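Local coordinates for acetylxylan esterase / glucomannan deacetylase (Cellvibrio japonicus, PDB 2W9X), which removes acetyl groups from plant cell wall polysaccharides, deacetylating xylan and, with a large preference, glucomannan, at residues Trp235-Ile240 with Ser282-Ala287; Arg286-Leu291 with Leu317-Gln322. All coordinates share one frame; numbering follows the deposited sequence.

Along the chain, Trp235-Ile240 comes first and runs into strand 239-243 of the parallel sheet of the SGNH (GDSL-like) hydrolase domain. The chain later forms helix 262-283, which runs into Ser282-Ala287, where interaction 1 closes a loop of 41 intervening residues. Interaction 2 starts where that one ends, sharing Arg286 and Ala287: strand 288-294 leads through helix 300-314 to Leu317-Gln322, closing a second loop of 25 residues. The two loops follow one another, overlapping only at the shared pair. Strand 288-294 lies between strands 239-243 and 320-325, so the contacts tie three consecutive strands of the sheet together, and Ile240 CD1 packs on Phe289 CE1 at 3.6 Å.

Interaction 1 of 2, residues Trp235-Ile240 with Ser282-Ala287; sequences WKPQVI and SNNARA
Lys236 and Pro237 meet Asn284 and Arg286 where two connections enter neighbouring strands of the parallel sheet of an SGNH (GDSL-like) hydrolase fold. The close-packed part centres on Asn284 and Ala287. With CG anti to the backbone N (chi1 -178°), Asn284 sends ND2 to Pro237 O at 2.9 Å, and the oxygen lies 22° out of the amide plane. The same ND2 lies 3.4 Å from Pro237 CD, while Ala287 CB touches Pro237 O and Ile240 CD1, 3.6 Å from the latter. A type I turn from Asn284 to Ala287 brings both side chains to this spot.

The outer side is polar and more exposed to solvent. Lys236, bent at chi2, slides past Asn284 in the opposite direction, and its NZ donates to Asn283 O, approaching the C=O almost head-on. Exposed Arg286 stacks its guanidinium on the Gln238 amide, the planes 10° apart; that amide is itself held by Gln144 N and Lys142 O. Side-on, Arg286 grips a single carbonyl oxygen in its own plane: NE lies 2.7 Å and NH2 2.8 Å from Lys236 O, reaching it from opposite faces of the carbonyl plane.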
loop_
_atom_site.group_PDB
_atom_site.type_symbol
_atom_site.label_atom_id
_atom_site.label_comp_id
_atom_site.label_asym_id
_atom_site.label_seq_id
_atom_site.Cartn_x
_atom_site.Cartn_y
_atom_site.Cartn_z
ATOM N N TRP B 235 11.453 2.281 22.096
ATOM C CA TRP B 235 10.774 1.442 21.105
ATOM C C TRP B 235 9.827 2.284 20.255
ATOM O O TRP B 235 8.723 2.617 20.677
ATOM C CB TRP B 235 10.026 0.260 21.750
ATOM C CG TRP B 235 9.410 -0.635 20.704
ATOM C CD1 TRP B 235 8.075 -0.811 20.439
ATOM C CD2 TRP B 235 10.117 -1.424 19.743
ATOM N NE1 TRP B 235 7.913 -1.693 19.388
ATOM C CE2 TRP B 235 9.149 -2.081 18.943
ATOM C CE3 TRP B 235 11.475 -1.658 19.491
ATOM C CZ2 TRP B 235 9.503 -2.944 17.902
ATOM C CZ3 TRP B 235 11.821 -2.522 18.454
ATOM C CH2 TRP B 235 10.840 -3.148 17.675
ATOM N N LYS B 236 10.281 2.640 19.060
ATOM C CA LYS B 236 9.473 3.422 18.132
ATOM C C LYS B 236 9.682 2.851 16.741
ATOM O O LYS B 236 10.415 3.442 15.944
ATOM C CB LYS B 236 9.868 4.907 18.154
ATOM C CG LYS B 236 9.663 5.620 19.475
ATOM C CD LYS B 236 8.213 6.034 19.712
ATOM C CE LYS B 236 7.921 6.036 21.203
ATOM N NZ LYS B 236 6.718 6.827 21.536
ATOM N N PRO B 237 9.050 1.697 16.447
ATOM C CA PRO B 237 9.261 1.018 15.173
ATOM C C PRO B 237 8.896 1.880 13.972
ATOM O O PRO B 237 7.829 2.506 13.951
ATOM C CB PRO B 237 8.346 -0.221 15.274
ATOM C CG PRO B 237 7.344 0.131 16.282
ATOM C CD PRO B 237 8.085 0.966 17.286
ATOM N N GLN B 238 9.788 1.914 12.980
ATOM C CA GLN B 238 9.504 2.592 11.726
ATOM C C GLN B 238 8.465 1.822 10.927
ATOM O O GLN B 238 7.739 2.410 10.124
ATOM C CB GLN B 238 10.768 2.766 10.877
ATOM C CG GLN B 238 11.823 3.681 11.484
ATOM C CD GLN B 238 12.948 2.914 12.145
ATOM O OE1 GLN B 238 12.782 1.764 12.562
ATOM N NE2 GLN B 238 14.111 3.540 12.228
ATOM N N VAL B 239 8.420 0.504 11.135
ATOM C CA VAL B 239 7.483 -0.387 10.433
ATOM C C VAL B 239 6.684 -1.229 11.417
ATOM O O VAL B 239 7.242 -1.820 12.359
ATOM C CB VAL B 239 8.183 -1.316 9.395
ATOM C CG1 VAL B 239 7.145 -2.151 8.620
ATOM C CG2 VAL B 239 9.021 -0.504 8.438
ATOM N N ILE B 240 5.366 -1.249 11.203
ATOM C CA ILE B 240 4.460 -2.089 11.986
ATOM C C ILE B 240 3.608 -2.972 11.059
ATOM O O ILE B 240 2.859 -2.458 10.216
ATOM C CB ILE B 240 3.551 -1.254 12.925
ATOM C CG1 ILE B 240 4.402 -0.365 13.847
ATOM C CG2 ILE B 240 2.636 -2.184 13.715
ATOM C CD1 ILE B 240 3.600 0.603 14.781
ATOM N N SER B 282 -0.773 7.719 16.750
ATOM C CA SER B 282 -0.766 8.892 17.636
ATOM C C SER B 282 0.377 8.860 18.648
ATOM O O SER B 282 0.813 9.907 19.120
ATOM C CB SER B 282 -2.110 9.079 18.345
ATOM O OG SER B 282 -2.318 8.080 19.324
ATOM N N ASN B 283 0.858 7.662 18.976
ATOM C CA ASN B 283 2.005 7.504 19.898
ATOM C C ASN B 283 3.356 7.335 19.193
ATOM O O ASN B 283 4.417 7.417 19.822
ATOM C CB ASN B 283 1.777 6.314 20.840
ATOM C CG ASN B 283 0.477 6.429 21.628
ATOM O OD1 ASN B 283 0.203 7.445 22.246
ATOM N ND2 ASN B 283 -0.325 5.368 21.600
ATOM N N ASN B 284 3.304 7.093 17.886
ATOM C CA ASN B 284 4.490 6.864 17.091
ATOM C C ASN B 284 4.239 7.419 15.690
ATOM O O ASN B 284 3.851 6.689 14.781
ATOM C CB ASN B 284 4.793 5.354 17.070
ATOM C CG ASN B 284 6.052 4.996 16.294
ATOM O OD1 ASN B 284 6.783 5.858 15.821
ATOM N ND2 ASN B 284 6.302 3.691 16.160
ATOM N N ALA B 285 4.458 8.721 15.536
ATOM C CA ALA B 285 4.181 9.434 14.278
ATOM C C ALA B 285 4.949 8.910 13.060
ATOM O O ALA B 285 4.457 8.998 11.937
ATOM C CB ALA B 285 4.420 10.934 14.457
ATOM N N ARG B 286 6.136 8.356 13.295
ATOM C CA ARG B 286 6.998 7.823 12.226
ATOM C C ARG B 286 6.566 6.469 11.604
ATOM O O ARG B 286 6.883 6.189 10.438
ATOM C CB ARG B 286 8.482 7.802 12.686
ATOM C CG ARG B 286 8.985 6.593 13.533
ATOM C CD ARG B 286 10.362 6.944 14.158
ATOM N NE ARG B 286 11.060 5.810 14.781
ATOM C CZ ARG B 286 12.383 5.740 14.978
ATOM N NH1 ARG B 286 13.182 6.726 14.579
ATOM N NH2 ARG B 286 12.918 4.669 15.559
ATOM N N ALA B 287 5.833 5.660 12.372
ATOM C CA ALA B 287 5.452 4.301 11.974
ATOM C C ALA B 287 4.692 4.245 10.657
ATOM O O ALA B 287 3.751 5.001 10.428
ATOM C CB ALA B 287 4.637 3.641 13.067
#

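Interaction 2 of 2, residues Arg286-Leu291 with Leu317-Gln322; sequences RAQFIL and LHQVEQ
Phe289 and Leu291 bind Gln319 and Glu321 through the backbone, forming the parallel strand pair of a beta-alpha-beta unit whose crossover is helix 300-314. Phe289 N donates to Gln319 O, Glu321 N to Phe289 O, and Leu291 N to Glu321 O at 2.7 Å. Three CA-H...O contacts run beside them, the shortest from Gln322 CA to Leu291 O at 3.2 Å. Gln319 centres an inverse gamma turn, and its CG lies 3.4 Å from Ala287 O, a buried carbonyl with no polar partner in the model.

On one face of the sheet, Val320 CG2, anti to its backbone N, touches both Phe289 CB and Leu291 CG. The Phe289 ring turns an edge to Gln319 O, and its CD2 touches Leu317 CD2. Helix 262-283 packs on Phe289 through Leu280 and helix 300-314 on Val320 through Leu312.

On the other face, Glu321 lies side by side with Ile290, in an extended chain whose chi2 of -158° carries CD away from CA; OE2 lies 3.9 Å from Ile290 CG1. A water donates to both Glu321 OE2 (2.8 Å) and Phe289 O, so this carbonyl receives the water as well as Glu321 N. Strand 320-325 is outermost in the sheet within this chain, and Glu321 packs against Glu321 of the second subunit. OE2 also bonds to His352 NE2, with Lys356 NZ a long, weak partner, surroundings consistent with a charged carboxylate.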
loop_
_atom_site.group_PDB
_atom_site.type_symbol
_atom_site.label_atom_id
_atom_site.label_comp_id
_atom_site.label_asym_id
_atom_site.label_seq_id
_atom_site.Cartn_x
_atom_site.Cartn_y
_atom_site.Cartn_z
ATOM N N ARG B 286 6.136 8.356 13.295
ATOM C CA ARG B 286 6.998 7.823 12.226
ATOM C C ARG B 286 6.566 6.469 11.604
ATOM O O ARG B 286 6.883 6.189 10.438
ATOM C CB ARG B 286 8.482 7.802 12.686
ATOM C CG ARG B 286 8.985 6.593 13.533
ATOM C CD ARG B 286 10.362 6.944 14.158
ATOM N NE ARG B 286 11.060 5.810 14.781
ATOM C CZ ARG B 286 12.383 5.740 14.978
ATOM N NH1 ARG B 286 13.182 6.726 14.579
ATOM N NH2 ARG B 286 12.918 4.669 15.559
ATOM N N ALA B 287 5.833 5.660 12.372
ATOM C CA ALA B 287 5.452 4.301 11.974
ATOM C C ALA B 287 4.692 4.245 10.657
ATOM O O ALA B 287 3.751 5.001 10.428
ATOM C CB ALA B 287 4.637 3.641 13.067
ATOM N N GLN B 288 5.132 3.340 9.789
ATOM C CA GLN B 288 4.420 3.032 8.562
ATOM C C GLN B 288 3.854 1.613 8.680
ATOM O O GLN B 288 4.534 0.698 9.163
ATOM C CB GLN B 288 5.340 3.231 7.348
ATOM C CG GLN B 288 5.925 4.646 7.310
ATOM C CD GLN B 288 6.617 4.997 6.006
ATOM O OE1 GLN B 288 6.042 4.859 4.919
ATOM N NE2 GLN B 288 7.856 5.476 6.109
ATOM N N PHE B 289 2.595 1.454 8.272
ATOM C CA PHE B 289 1.802 0.276 8.609
ATOM C C PHE B 289 1.591 -0.629 7.395
ATOM O O PHE B 289 1.359 -0.156 6.281
ATOM C CB PHE B 289 0.435 0.691 9.186
ATOM C CG PHE B 289 0.522 1.454 10.492
ATOM C CD1 PHE B 289 0.560 0.784 11.702
ATOM C CD2 PHE B 289 0.568 2.854 10.501
ATOM C CE1 PHE B 289 0.640 1.501 12.910
ATOM C CE2 PHE B 289 0.634 3.568 11.692
ATOM C CZ PHE B 289 0.679 2.890 12.897
ATOM N N ILE B 290 1.682 -1.934 7.628
ATOM C CA ILE B 290 1.378 -2.928 6.597
ATOM C C ILE B 290 0.339 -3.889 7.150
ATOM O O ILE B 290 0.588 -4.584 8.123
ATOM C CB ILE B 290 2.630 -3.686 6.124
ATOM C CG1 ILE B 290 3.646 -2.711 5.500
ATOM C CG2 ILE B 290 2.251 -4.786 5.101
ATOM C CD1 ILE B 290 4.975 -3.345 5.129
ATOM N N LEU B 291 -0.824 -3.931 6.509
ATOM C CA LEU B 291 -1.899 -4.800 6.962
ATOM C C LEU B 291 -1.900 -6.037 6.085
ATOM O O LEU B 291 -2.141 -5.947 4.881
ATOM C CB LEU B 291 -3.245 -4.058 6.924
ATOM C CG LEU B 291 -3.250 -2.665 7.579
ATOM C CD1 LEU B 291 -4.699 -2.197 7.817
ATOM C CD2 LEU B 291 -2.447 -2.606 8.913
ATOM N N LEU B 317 -4.663 9.333 7.331
ATOM C CA LEU B 317 -3.533 8.492 7.707
ATOM C C LEU B 317 -3.116 7.682 6.488
ATOM O O LEU B 317 -3.633 6.587 6.239
ATOM C CB LEU B 317 -3.895 7.555 8.870
ATOM C CG LEU B 317 -2.737 6.906 9.658
ATOM C CD1 LEU B 317 -3.209 6.565 11.065
ATOM C CD2 LEU B 317 -2.167 5.662 8.974
ATOM N N HIS B 318 -2.189 8.227 5.720
ATOM C CA HIS B 318 -1.933 7.680 4.420
ATOM C C HIS B 318 -0.851 6.600 4.420
ATOM O O HIS B 318 -0.779 5.811 3.483
ATOM C CB HIS B 318 -1.633 8.803 3.428
ATOM C CG HIS B 318 -2.674 9.889 3.411
ATOM N ND1 HIS B 318 -3.940 9.711 2.884
ATOM C CD2 HIS B 318 -2.622 11.179 3.840
ATOM C CE1 HIS B 318 -4.617 10.841 2.991
ATOM N NE2 HIS B 318 -3.842 11.746 3.566
ATOM N N GLN B 319 -0.036 6.542 5.480
ATOM C CA GLN B 319 1.110 5.604 5.521
ATOM C C GLN B 319 0.683 4.181 5.899
ATOM O O GLN B 319 1.146 3.592 6.870
ATOM C CB GLN B 319 2.269 6.142 6.397
ATOM C CG GLN B 319 1.939 6.403 7.883
ATOM C CD GLN B 319 1.428 7.806 8.145
ATOM O OE1 GLN B 319 0.347 8.183 7.691
ATOM N NE2 GLN B 319 2.202 8.592 8.902
ATOM N N VAL B 320 -0.234 3.643 5.110
ATOM C CA VAL B 320 -0.761 2.319 5.353
ATOM C C VAL B 320 -0.953 1.608 4.005
ATOM O O VAL B 320 -1.359 2.218 3.003
ATOM C CB VAL B 320 -2.041 2.366 6.272
ATOM C CG1 VAL B 320 -3.127 3.247 5.670
ATOM C CG2 VAL B 320 -2.561 0.951 6.629
ATOM N N GLU B 321 -0.598 0.332 3.976
ATOM C CA GLU B 321 -0.817 -0.478 2.790
ATOM C C GLU B 321 -1.263 -1.907 3.139
ATOM O O GLU B 321 -1.107 -2.364 4.279
ATOM C CB GLU B 321 0.415 -0.452 1.865
ATOM C CG GLU B 321 1.723 -0.837 2.524
ATOM C CD GLU B 321 2.984 -0.316 1.788
ATOM O OE1 GLU B 321 2.942 0.033 0.576
ATOM O OE2 GLU B 321 4.044 -0.289 2.449
ATOM N N GLN B 322 -1.834 -2.600 2.161
ATOM C CA GLN B 322 -2.297 -3.962 2.355
ATOM C C GLN B 322 -1.383 -4.944 1.634
ATOM O O GLN B 322 -0.897 -4.652 0.529
ATOM C CB GLN B 322 -3.733 -4.091 1.831
ATOM C CG GLN B 322 -4.343 -5.507 1.871
ATOM C CD GLN B 322 -5.805 -5.511 1.485
ATOM O OE1 GLN B 322 -6.244 -4.672 0.695
ATOM N NE2 GLN B 322 -6.577 -6.464 2.036
HETATM O O HOH W 1 3.609 1.009 4.877
#